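Local atomic coordinates of intracellular protein transport protein USO1 (Saccharomyces cerevisiae S288c, PDB entry 6LSU), a protein that tethers transport vesicles as a long coiled-coil homodimer with globular heads and is required for protein transport from the ER to the Golgi complex. Residues L538-I541 / T542-V545. Numbering follows the deposited sequence.
Sequences LREI and TRNV
L538 O takes two bonds from T542: the backbone N at 3.2 Å, in the usual i to i+4 fashion, and the hydroxyl OG1, also at 3.2 Å. The two donors come in from opposite faces of the carbonyl plane. OG1 gets there because it stands beside its own backbone N, anti to the carbonyl carbon (chi1 -60°), so the buried hydroxyl is satisfied by its own helix while T542 packs against F524 and F528 of helix 514-528. One residue on, R539 O accepts R543 N at 2.8 Å, a nearly linear bond, and a weak one from T542 N. The R539 guanidinium turns elsewhere, bonding to the backbone oxygens of F528 and W589.

All this is the last turn and a half of helix 535-543, in the globular head of the tether, which is built of armadillo repeats; the chain leaves the helix at N544 and enters the short strand 546-547. E540 makes two kinds of bond here, one from its backbone and one from its side chain. Its O receives N544 N at 3.1 Å, the closing i to i+4 bond of the helix, and N544 ND2 lies 3.0 Å from the same E540 O. Its side chain, bent at chi2 (-39°), lies alongside that of R543 and forms an i to i+3 salt bridge: E540 OE2 offers its syn lone pair to R543 NH2 at 2.6 Å, tilted out of the guanidinium plane, with NE a weaker second donor. The carboxylate is turned 46° from the guanidinium, and over one face of the latter, toward its rim, lies N544 CG. R543 NH1 has a second acid in D599, so the guanidinium is shared by two carboxylates. Last comes I541, whose O has V545 CG2 at 3.5 Å; both side chains rest on helix 439-459, I541 on L447 and V545 on V450.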
loop_
_atom_site.group_PDB
_atom_site.type_symbol
_atom_site.label_atom_id
_atom_site.label_comp_id
_atom_site.label_asym_id
_atom_site.label_seq_id
_atom_site.Cartn_x
_atom_site.Cartn_y
_atom_site.Cartn_z
ATOM N N LEU A 538 -27.717 -9.595 -13.627
ATOM C CA LEU A 538 -26.514 -9.077 -14.310
ATOM C C LEU A 538 -26.062 -10.150 -15.312
ATOM O O LEU A 538 -25.733 -9.811 -16.464
ATOM C CB LEU A 538 -25.430 -8.767 -13.273
ATOM C CG LEU A 538 -25.763 -7.701 -12.233
ATOM C CD1 LEU A 538 -24.764 -7.758 -11.079
ATOM C CD2 LEU A 538 -25.763 -6.315 -12.849
ATOM N N ARG A 539 -26.035 -11.409 -14.881
ATOM C CA ARG A 539 -25.721 -12.560 -15.774
ATOM C C ARG A 539 -26.616 -12.482 -17.015
ATOM O O ARG A 539 -26.088 -12.377 -18.155
ATOM C CB ARG A 539 -25.877 -13.875 -15.005
ATOM C CG ARG A 539 -24.766 -14.114 -13.990
ATOM C CD ARG A 539 -25.080 -15.246 -13.036
ATOM N NE ARG A 539 -23.953 -15.725 -12.231
ATOM C CZ ARG A 539 -23.161 -16.763 -12.555
ATOM N NH1 ARG A 539 -23.338 -17.426 -13.683
ATOM N NH2 ARG A 539 -22.193 -17.143 -11.745
ATOM N N GLU A 540 -27.927 -12.422 -16.763
ATOM C CA GLU A 540 -28.998 -12.376 -17.787
ATOM C C GLU A 540 -28.785 -11.233 -18.757
ATOM O O GLU A 540 -28.986 -11.475 -19.919
ATOM C CB GLU A 540 -30.372 -12.277 -17.126
ATOM C CG GLU A 540 -30.801 -13.617 -16.549
ATOM C CD GLU A 540 -30.433 -14.807 -17.436
ATOM O OE1 GLU A 540 -29.598 -15.674 -16.975
ATOM O OE2 GLU A 540 -30.942 -14.845 -18.604
ATOM N N ILE A 541 -28.405 -10.051 -18.304
ATOM C CA ILE A 541 -28.159 -8.900 -19.222
ATOM C C ILE A 541 -26.991 -9.226 -20.147
ATOM O O ILE A 541 -26.975 -8.733 -21.288
ATOM C CB ILE A 541 -27.887 -7.594 -18.428
ATOM C CG1 ILE A 541 -29.131 -7.152 -17.657
ATOM C CG2 ILE A 541 -27.376 -6.491 -19.366
ATOM C CD1 ILE A 541 -28.879 -6.015 -16.700
ATOM N N THR A 542 -25.981 -9.928 -19.640
ATOM C CA THR A 542 -24.712 -10.161 -20.376
ATOM C C THR A 542 -24.999 -11.258 -21.388
ATOM O O THR A 542 -24.591 -11.103 -22.566
ATOM C CB THR A 542 -23.547 -10.537 -19.452
ATOM O OG1 THR A 542 -23.314 -9.478 -18.523
ATOM C CG2 THR A 542 -22.276 -10.806 -20.240
ATOM N N ARG A 543 -25.753 -12.268 -20.949
ATOM C CA ARG A 543 -26.193 -13.410 -21.800
ATOM C C ARG A 543 -26.965 -12.873 -23.017
ATOM O O ARG A 543 -26.674 -13.279 -24.171
ATOM C CB ARG A 543 -27.019 -14.421 -20.999
ATOM C CG ARG A 543 -26.968 -15.821 -21.578
ATOM C CD ARG A 543 -27.560 -16.925 -20.715
ATOM N NE ARG A 543 -28.948 -16.668 -20.367
ATOM C CZ ARG A 543 -29.974 -16.616 -21.224
ATOM N NH1 ARG A 543 -29.799 -16.808 -22.520
ATOM N NH2 ARG A 543 -31.186 -16.337 -20.777
ATOM N N ASN A 544 -27.919 -11.984 -22.824
ATOM C CA ASN A 544 -28.903 -11.697 -23.908
ATOM C C ASN A 544 -28.360 -10.607 -24.829
ATOM O O ASN A 544 -29.125 -10.089 -25.618
ATOM C CB ASN A 544 -30.304 -11.484 -23.332
ATOM C CG ASN A 544 -30.807 -12.783 -22.712
ATOM O OD1 ASN A 544 -30.766 -13.844 -23.355
ATOM N ND2 ASN A 544 -31.219 -12.735 -21.448
ATOM N N VAL A 545 -27.065 -10.319 -24.767
ATOM C CA VAL A 545 -26.406 -9.420 -25.749
ATOM C C VAL A 545 -26.101 -10.226 -27.016
ATOM O O VAL A 545 -25.569 -11.367 -26.921
ATOM C CB VAL A 545 -25.135 -8.764 -25.173
ATOM C CG1 VAL A 545 -24.204 -8.288 -26.256
ATOM C CG2 VAL A 545 -25.472 -7.609 -24.256
#